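Local coordinates for protein putative oxidoreductase with NAD(P)-binding Rossmann-fold domain (Clostridium difficile, PDB 3UUW) that is probably an NAD(P)-dependent oxidoreductase of the Gfo/Idh/MocA family, binding the dinucleotide through an N-terminal Rossmann-fold domain; its substrate is not established, at residues Ile12-Ile17 against Val35-Pro40; Asp68-His73 against Leu89-Tyr94; Asn119-Phe124 against Glu270-His275. All blocks are in the same frame, centred on the assembly; numbering follows the deposited sequence.

Contact 1. Residues Ile12-Ile17 against Val35-Pro40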
loop_
_atom_site.group_PDB
_atom_site.type_symbol
_atom_site.label_atom_id
_atom_site.label_comp_id
_atom_site.label_asym_id
_atom_site.label_seq_id
_atom_site.Cartn_x
_atom_site.Cartn_y
_atom_site.Cartn_z
ATOM N N ILE A 12 -5.852 25.051 32.506
ATOM C CA ILE A 12 -7.190 25.621 32.513
ATOM C C ILE A 12 -7.948 25.111 31.298
ATOM O O ILE A 12 -7.495 25.264 30.155
ATOM C CB ILE A 12 -7.147 27.181 32.536
ATOM C CG1 ILE A 12 -6.601 27.664 33.883
ATOM C CG2 ILE A 12 -8.502 27.774 32.275
ATOM C CD1 ILE A 12 -6.316 29.173 33.948
ATOM N N GLY A 13 -9.129 24.536 31.547
ATOM C CA GLY A 13 -9.957 23.956 30.494
ATOM C C GLY A 13 -9.644 22.479 30.424
ATOM O O GLY A 13 -8.542 22.085 30.035
ATOM N N LEU A 14 -10.571 21.649 30.875
ATOM C CA LEU A 14 -10.363 20.213 30.895
ATOM C C LEU A 14 -11.367 19.507 29.981
ATOM O O LEU A 14 -11.868 18.430 30.314
ATOM C CB LEU A 14 -10.439 19.689 32.312
ATOM C CG LEU A 14 -9.455 20.301 33.314
ATOM C CD1 LEU A 14 -9.769 19.837 34.732
ATOM C CD2 LEU A 14 -8.021 19.953 32.918
ATOM N N GLY A 15 -11.582 20.103 28.810
ATOM C CA GLY A 15 -12.487 19.582 27.783
ATOM C C GLY A 15 -11.902 18.424 26.982
ATOM O O GLY A 15 -10.887 17.845 27.351
ATOM N N SER A 16 -12.536 18.088 25.867
ATOM C CA SER A 16 -12.125 16.891 25.125
ATOM C C SER A 16 -10.689 17.003 24.584
ATOM O O SER A 16 -9.945 16.039 24.629
ATOM C CB SER A 16 -13.126 16.549 24.021
ATOM O OG SER A 16 -13.060 17.492 22.970
ATOM N N ILE A 17 -10.298 18.172 24.098
ATOM C CA ILE A 17 -8.936 18.368 23.598
ATOM C C ILE A 17 -7.895 18.231 24.715
ATOM O O ILE A 17 -6.871 17.556 24.563
ATOM C CB ILE A 17 -8.818 19.723 22.868
ATOM C CG1 ILE A 17 -9.764 19.753 21.658
ATOM C CG2 ILE A 17 -7.420 19.966 22.448
ATOM C CD1 ILE A 17 -9.552 18.617 20.675
ATOM N N VAL A 35 0.807 21.642 39.398
ATOM C CA VAL A 35 0.229 22.258 40.590
ATOM C C VAL A 35 -1.263 22.055 40.750
ATOM O O VAL A 35 -1.751 21.846 41.873
ATOM C CB VAL A 35 0.543 23.780 40.594
ATOM C CG1 VAL A 35 -0.269 24.523 41.668
ATOM C CG2 VAL A 35 2.023 23.990 40.770
ATOM N N GLY A 36 -1.992 22.126 39.643
ATOM C CA GLY A 36 -3.432 21.989 39.700
ATOM C C GLY A 36 -4.111 22.266 38.391
ATOM O O GLY A 36 -3.469 22.583 37.387
ATOM N N ALA A 37 -5.438 22.172 38.414
ATOM C CA ALA A 37 -6.214 22.383 37.222
ATOM C C ALA A 37 -7.573 22.985 37.567
ATOM O O ALA A 37 -8.099 22.770 38.653
ATOM C CB ALA A 37 -6.400 21.051 36.464
ATOM N N PHE A 38 -8.114 23.744 36.625
ATOM C CA PHE A 38 -9.408 24.362 36.765
ATOM C C PHE A 38 -10.159 24.197 35.469
ATOM O O PHE A 38 -9.580 24.293 34.376
ATOM C CB PHE A 38 -9.290 25.864 37.074
ATOM C CG PHE A 38 -10.600 26.607 36.900
ATOM C CD1 PHE A 38 -11.556 26.593 37.898
ATOM C CD2 PHE A 38 -10.905 27.227 35.697
ATOM C CE1 PHE A 38 -12.773 27.231 37.714
ATOM C CE2 PHE A 38 -12.103 27.865 35.505
ATOM C CZ PHE A 38 -13.043 27.872 36.511
ATOM N N THR A 39 -11.451 23.922 35.617
ATOM C CA THR A 39 -12.409 23.980 34.529
ATOM C C THR A 39 -13.740 24.445 35.176
ATOM O O THR A 39 -13.993 24.158 36.341
ATOM C CB THR A 39 -12.483 22.651 33.729
ATOM O OG1 THR A 39 -13.050 22.903 32.437
ATOM C CG2 THR A 39 -13.296 21.570 34.459
ATOM N N PRO A 40 -14.578 25.201 34.440
ATOM C CA PRO A 40 -15.785 25.752 35.074
ATOM C C PRO A 40 -16.754 24.758 35.686
ATOM O O PRO A 40 -17.417 25.082 36.671
ATOM C CB PRO A 40 -16.473 26.488 33.922
ATOM C CG PRO A 40 -15.379 26.892 33.047
ATOM C CD PRO A 40 -14.314 25.844 33.139
#

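Contact 2. Residues Asp68-His73 against Leu89-Tyr94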
loop_
_atom_site.group_PDB
_atom_site.type_symbol
_atom_site.label_atom_id
_atom_site.label_comp_id
_atom_site.label_asym_id
_atom_site.label_seq_id
_atom_site.Cartn_x
_atom_site.Cartn_y
_atom_site.Cartn_z
ATOM N N ASP A 68 3.803 29.129 37.394
ATOM C CA ASP A 68 4.694 29.929 36.556
ATOM C C ASP A 68 4.171 29.948 35.113
ATOM O O ASP A 68 4.494 30.856 34.335
ATOM C CB ASP A 68 6.113 29.353 36.570
ATOM C CG ASP A 68 6.713 29.309 37.947
ATOM O OD1 ASP A 68 6.758 30.376 38.598
ATOM O OD2 ASP A 68 7.187 28.220 38.392
ATOM N N CYS A 69 3.366 28.943 34.765
ATOM C CA CYS A 69 2.839 28.821 33.411
ATOM C C CYS A 69 1.534 28.037 33.410
ATOM O O CYS A 69 1.247 27.262 34.339
ATOM C CB CYS A 69 3.861 28.156 32.491
ATOM S SG CYS A 69 4.212 26.404 32.847
ATOM N N ILE A 70 0.757 28.238 32.352
ATOM C CA ILE A 70 -0.546 27.633 32.196
ATOM C C ILE A 70 -0.723 27.111 30.780
ATOM O O ILE A 70 -0.377 27.799 29.812
ATOM C CB ILE A 70 -1.666 28.670 32.442
ATOM C CG1 ILE A 70 -1.620 29.212 33.885
ATOM C CG2 ILE A 70 -3.067 28.095 32.099
ATOM C CD1 ILE A 70 -2.154 28.283 34.935
ATOM N N PHE A 71 -1.260 25.896 30.684
ATOM C CA PHE A 71 -1.778 25.317 29.431
ATOM C C PHE A 71 -3.280 25.613 29.437
ATOM O O PHE A 71 -4.011 25.205 30.350
ATOM C CB PHE A 71 -1.511 23.797 29.352
ATOM C CG PHE A 71 -0.126 23.449 28.900
ATOM C CD1 PHE A 71 0.945 23.533 29.758
ATOM C CD2 PHE A 71 0.091 22.998 27.610
ATOM C CE1 PHE A 71 2.215 23.216 29.339
ATOM C CE2 PHE A 71 1.369 22.679 27.184
ATOM C CZ PHE A 71 2.417 22.790 28.039
ATOM N N LEU A 72 -3.708 26.391 28.452
ATOM C CA LEU A 72 -5.089 26.840 28.313
ATOM C C LEU A 72 -5.776 26.161 27.124
ATOM O O LEU A 72 -5.378 26.324 25.965
ATOM C CB LEU A 72 -5.095 28.361 28.121
ATOM C CG LEU A 72 -6.441 28.994 27.885
ATOM C CD1 LEU A 72 -7.365 28.801 29.075
ATOM C CD2 LEU A 72 -6.240 30.484 27.597
ATOM N N HIS A 73 -6.817 25.397 27.421
ATOM C CA HIS A 73 -7.504 24.612 26.387
ATOM C C HIS A 73 -8.970 24.947 26.355
ATOM O O HIS A 73 -9.799 24.084 26.102
ATOM C CB HIS A 73 -7.296 23.101 26.621
ATOM C CG HIS A 73 -5.872 22.719 26.865
ATOM N ND1 HIS A 73 -4.893 22.812 25.896
ATOM C CD2 HIS A 73 -5.256 22.257 27.976
ATOM C CE1 HIS A 73 -3.735 22.441 26.407
ATOM N NE2 HIS A 73 -3.925 22.094 27.667
ATOM N N LEU A 89 -1.171 38.352 35.687
ATOM C CA LEU A 89 -0.779 37.637 36.892
ATOM C C LEU A 89 0.627 37.014 36.781
ATOM O O LEU A 89 1.074 36.333 37.706
ATOM C CB LEU A 89 -1.819 36.569 37.263
ATOM C CG LEU A 89 -3.094 37.080 37.930
ATOM C CD1 LEU A 89 -4.123 35.958 37.993
ATOM C CD2 LEU A 89 -2.793 37.658 39.335
ATOM N N GLY A 90 1.320 37.254 35.666
ATOM C CA GLY A 90 2.731 36.880 35.528
ATOM C C GLY A 90 3.014 35.448 35.129
ATOM O O GLY A 90 4.094 34.934 35.410
ATOM N N VAL A 91 2.077 34.824 34.431
ATOM C CA VAL A 91 2.286 33.437 34.013
ATOM C C VAL A 91 2.439 33.333 32.495
ATOM O O VAL A 91 1.739 34.004 31.753
ATOM C CB VAL A 91 1.156 32.494 34.491
ATOM C CG1 VAL A 91 0.993 32.571 36.029
ATOM C CG2 VAL A 91 -0.143 32.808 33.814
ATOM N N HIS A 92 3.354 32.465 32.060
ATOM C CA HIS A 92 3.522 32.135 30.640
ATOM C C HIS A 92 2.290 31.365 30.219
ATOM O O HIS A 92 1.673 30.648 31.030
ATOM C CB HIS A 92 4.729 31.239 30.400
ATOM C CG HIS A 92 6.016 31.787 30.915
ATOM N ND1 HIS A 92 6.802 32.656 30.188
ATOM C CD2 HIS A 92 6.659 31.586 32.083
ATOM C CE1 HIS A 92 7.879 32.955 30.886
ATOM N NE2 HIS A 92 7.819 32.321 32.039
ATOM N N VAL A 93 1.911 31.477 28.949
ATOM C CA VAL A 93 0.684 30.836 28.493
ATOM C C VAL A 93 0.864 30.075 27.200
ATOM O O VAL A 93 1.414 30.606 26.235
ATOM C CB VAL A 93 -0.411 31.870 28.281
ATOM C CG1 VAL A 93 -1.704 31.202 27.728
ATOM C CG2 VAL A 93 -0.699 32.588 29.594
ATOM N N TYR A 94 0.492 28.803 27.237
ATOM C CA TYR A 94 0.329 27.992 26.033
ATOM C C TYR A 94 -1.168 27.868 25.771
ATOM O O TYR A 94 -1.937 27.507 26.668
ATOM C CB TYR A 94 0.932 26.608 26.223
ATOM C CG TYR A 94 0.721 25.648 25.070
ATOM C CD1 TYR A 94 -0.511 24.974 24.882
ATOM C CD2 TYR A 94 1.746 25.408 24.147
ATOM C CE1 TYR A 94 -0.692 24.091 23.818
ATOM C CE2 TYR A 94 1.572 24.528 23.087
ATOM C CZ TYR A 94 0.354 23.877 22.923
ATOM O OH TYR A 94 0.213 22.998 21.862
HETATM O O HOH W 1 5.945 33.030 35.300
#

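Contact 3. Residues Asn119-Phe124 against Glu270-His275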
loop_
_atom_site.group_PDB
_atom_site.type_symbol
_atom_site.label_atom_id
_atom_site.label_comp_id
_atom_site.label_asym_id
_atom_site.label_seq_id
_atom_site.Cartn_x
_atom_site.Cartn_y
_atom_site.Cartn_z
ATOM N N ASN A 119 6.217 34.238 27.706
ATOM C CA ASN A 119 5.985 33.538 26.461
ATOM C C ASN A 119 4.502 33.258 26.308
ATOM O O ASN A 119 3.842 32.768 27.248
ATOM C CB ASN A 119 6.742 32.206 26.425
ATOM C CG ASN A 119 8.240 32.390 26.347
ATOM O OD1 ASN A 119 8.723 33.373 25.767
ATOM N ND2 ASN A 119 8.992 31.439 26.923
ATOM N N LEU A 120 3.982 33.647 25.157
ATOM C CA LEU A 120 2.595 33.370 24.766
ATOM C C LEU A 120 2.744 32.551 23.503
ATOM O O LEU A 120 3.173 33.085 22.478
ATOM C CB LEU A 120 1.839 34.682 24.498
ATOM C CG LEU A 120 0.409 34.568 23.961
ATOM C CD1 LEU A 120 -0.467 33.757 24.882
ATOM C CD2 LEU A 120 -0.173 35.994 23.725
ATOM N N MET A 121 2.468 31.249 23.602
ATOM C CA MET A 121 2.657 30.315 22.491
ATOM C C MET A 121 1.331 29.712 22.050
ATOM O O MET A 121 0.522 29.297 22.893
ATOM C CB MET A 121 3.568 29.180 22.929
ATOM C CG MET A 121 4.036 28.271 21.822
ATOM S SD MET A 121 5.075 26.964 22.520
ATOM C CE MET A 121 5.640 26.183 20.993
ATOM N N VAL A 122 1.132 29.621 20.732
ATOM C CA VAL A 122 -0.054 29.001 20.149
ATOM C C VAL A 122 0.302 27.593 19.694
ATOM O O VAL A 122 1.372 27.348 19.106
ATOM C CB VAL A 122 -0.628 29.841 18.991
ATOM C CG1 VAL A 122 -1.764 29.111 18.304
ATOM C CG2 VAL A 122 -1.082 31.237 19.541
ATOM N N GLY A 123 -0.619 26.665 19.965
ATOM C CA GLY A 123 -0.396 25.244 19.763
ATOM C C GLY A 123 -0.505 24.718 18.355
ATOM O O GLY A 123 -1.410 23.890 18.029
ATOM N N PHE A 124 0.406 25.162 17.501
ATOM C CA PHE A 124 0.459 24.635 16.136
ATOM C C PHE A 124 1.301 23.375 16.174
ATOM O O PHE A 124 2.476 23.366 15.794
ATOM C CB PHE A 124 0.983 25.687 15.140
ATOM C CG PHE A 124 0.012 26.805 14.886
ATOM C CD1 PHE A 124 -1.200 26.554 14.246
ATOM C CD2 PHE A 124 0.308 28.104 15.248
ATOM C CE1 PHE A 124 -2.084 27.556 14.031
ATOM C CE2 PHE A 124 -0.588 29.108 15.018
ATOM C CZ PHE A 124 -1.778 28.833 14.403
ATOM N N GLU A 270 3.421 16.095 21.944
ATOM C CA GLU A 270 4.417 15.830 22.952
ATOM C C GLU A 270 5.594 16.800 22.851
ATOM O O GLU A 270 5.990 17.430 23.846
ATOM C CB GLU A 270 4.870 14.344 22.895
ATOM C CG GLU A 270 5.904 14.000 23.913
ATOM C CD GLU A 270 6.119 12.501 24.084
ATOM O OE1 GLU A 270 7.219 12.118 24.495
ATOM O OE2 GLU A 270 5.186 11.724 23.848
ATOM N N ASP A 271 6.111 16.985 21.654
ATOM C CA ASP A 271 7.281 17.828 21.505
ATOM C C ASP A 271 6.953 19.311 21.678
ATOM O O ASP A 271 7.754 20.049 22.266
ATOM C CB ASP A 271 7.985 17.532 20.208
ATOM C CG ASP A 271 8.632 16.143 20.222
ATOM O OD1 ASP A 271 9.100 15.707 21.313
ATOM O OD2 ASP A 271 8.650 15.490 19.170
ATOM N N ILE A 272 5.778 19.734 21.222
ATOM C CA ILE A 272 5.435 21.152 21.350
ATOM C C ILE A 272 5.242 21.509 22.828
ATOM O O ILE A 272 5.667 22.573 23.277
ATOM C CB ILE A 272 4.215 21.582 20.501
ATOM C CG1 ILE A 272 4.203 23.111 20.366
ATOM C CG2 ILE A 272 2.856 21.042 21.064
ATOM C CD1 ILE A 272 3.145 23.623 19.400
ATOM N N SER A 273 4.595 20.619 23.578
ATOM C CA SER A 273 4.335 20.886 24.993
ATOM C C SER A 273 5.676 20.915 25.759
ATOM O O SER A 273 5.913 21.801 26.602
ATOM C CB SER A 273 3.337 19.876 25.566
ATOM O OG SER A 273 2.091 19.908 24.839
ATOM N N ASN A 274 6.555 19.952 25.479
ATOM C CA ASN A 274 7.841 19.917 26.142
ATOM C C ASN A 274 8.733 21.097 25.766
ATOM O O ASN A 274 9.503 21.596 26.584
ATOM C CB ASN A 274 8.542 18.589 25.907
ATOM C CG ASN A 274 7.857 17.432 26.648
ATOM O OD1 ASN A 274 7.220 17.633 27.675
ATOM N ND2 ASN A 274 8.017 16.223 26.129
ATOM N N HIS A 275 8.639 21.549 24.526
ATOM C CA HIS A 275 9.372 22.694 24.083
ATOM C C HIS A 275 8.924 23.949 24.827
ATOM O O HIS A 275 9.753 24.742 25.237
ATOM C CB HIS A 275 9.212 22.880 22.578
ATOM C CG HIS A 275 10.068 23.969 22.019
ATOM N ND1 HIS A 275 11.440 23.985 22.172
ATOM C CD2 HIS A 275 9.749 25.094 21.344
ATOM C CE1 HIS A 275 11.929 25.060 21.583
ATOM N NE2 HIS A 275 10.924 25.745 21.066
#

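Contact 1. Residues Ile12-Ile17 against Val35-Pro40
Leu14 lays its side chain across Thr39 and Ala37. With CG anti to the carbonyl carbon, beside its backbone N (chi1 -58°), Leu14 CG lies 3.9 Å from Thr39 CB. Leu14 CD1 touches Thr39 CG2 and, at 4.0 Å, Ala37 CB; Leu14 CD2 meets the same Ala37 CB, a small alanine that lets both leucine methyls approach. Beside this overlap the backbones meet in a parallel bridge, Ile12 with Phe38. Gly13 N gives a straight hydrogen bond to Phe38 O (2.9 Å, 164° at the hydrogen), and Ile12 CA touches the same oxygen at 3.3 Å. One residue on, Leu14 N points to Thr39 OG1 at 3.2 Å, a bond to be read with caution because the position of that hydroxyl is less certain. Ile12 CG2 meets the Phe38 ring at its edge, 4.2 Å from CD2. Gly13 has a positive phi of 95°, a backbone shape in which a CB would press on the preceding carbonyl oxygen. Gly15 sits at the N-cap of the next helix, consistent with the glycine-rich turn by which Rossmann domains usually receive the dinucleotide. The contact closes a beta-alpha-beta unit: strand 8-12 runs into helix 16-26 and returns as strand 33-38, while helix 42-52 packs on Leu14 and Thr39 and helix 60-64 on Ile12 and Phe38.

Contact 2. Residues Asp68-His73 against Leu89-Tyr94
Phe71 and Tyr94 overlap at the tight end of a parallel strand pair, the two strands of a Rossmann beta-alpha-beta unit whose crossover is helix 79-88. Their ring planes are inclined by 34° with centroids 4.8 Å apart, and the closest atoms, Phe71 CD2 and Tyr94 CD1, are separated by 3.4 Å. With CG anti to the backbone N (chi1 175°), Tyr94 CG lies 3.7 Å from Phe71 CE2; Tyr94 CB sits over one face of the Phe71 ring in a CH-pi contact. Aromatic residues suit this face because they fill the layer between the sheet and helix 269-281: Phe276 meets Phe71 edge to face, and Ile272 touches Tyr94.

The face carrying Ile70 and Val93 is aliphatic. Ile70 CG1 meets Val91 CG2 at 3.9 Å, Leu72 CB lies 4.4 Å from Val93 CG1, and helix 79-88 packs on Leu72, Val91 and Val93. Between the faces runs a ladder in which Ile70 uses both its N and its O, to His92 O and Tyr94 N, and Leu72 N closes it on Tyr94 O at 2.8 Å.

Toward Asp68 the contact is looser and wetter. Asp68 OD2 accepts a hydrogen bond from Lys8 N, outside the two segments, and His92 ND1 accepts one from the backbone N-H of Asn119. Gly90, with positive phi, ends helix 79-88 in a Schellman motif, a shape glycine adopts easily. Asp68 O accepts His92 N at 3.0 Å and also a hydrogen bond from a water, which donates a second one to Gly90 O at 2.7 Å.

Contact 3. Residues Asn119-Phe124 against Glu270-His275
Met121 drives its terminal methyl into the side of Ile272: CE stands 3.4 Å from Ile272 CG1, tighter than an ordinary carbon contact, and 3.9 Å from CD1. The same methyl lies at the edge of the His275 ring, near its plane and 4.3 Å from CD2. A methionine suits this place because its long, unbranched chain, extended beyond CG (chi2 -179°, chi3 -173°), spans the gap between a strand and a helix whose axes approach no closer than 10.6 Å. Ile272 answers from the helix with CG1 anti to its backbone N (chi1 -163°), which sets CG1 against Met121 CE. Its CD1 lies on the chain after the strand, 3.9 Å from Gly123 CA and 3.7 Å from Phe124 N. There the backbone bends in an inverse gamma turn centred on Gly123, closed by Phe124 N to Val122 O at 2.9 Å. Glycine presents only its CA to the isoleucine methyl; the CB of Phe124 points away from 270-275, and its side chain touches Ile169 and Asp173 of helix 160-179.

Strand 120-122 is an outermost strand of the chain's parallel Rossmann sheet. Helix 269-281, from much later in the sequence, covers one face, its turn 270-275 running almost antiparallel to the strand. Met121 is held in the sheet by backbone bonds to Val93 and Val95, and its side chain also touches Tyr94. Around the helix, Phe128 meets both Ile272 and the His275 ring, Ser273 packs on Tyr22 and Ile25 of helix 16-26, and Asp271 forms a salt bridge with Lys265.

Overall arrangement
All three contacts reach one five-stranded parallel sheet, ordered 33-38, 8-12, 69-72, 92-95, 120-122, and follow one another along the chain. Contact 1 joins the first two strands of this order and contact 2 the next two; their centres are about 12 Å apart, and the backbone of Ile12 hydrogen-bonds to Phe71 and His73. The centre of contact 3 lies about 11 Å from that of contact 2, where Val93 pairs with Asn119 and Met121, and about 17 Å from that of contact 1. Through helix 269-281, which follows the C-terminal mixed sheet in sequence, the chain returns to cover one face of its N-terminal, probably nucleotide-binding Rossmann sheet.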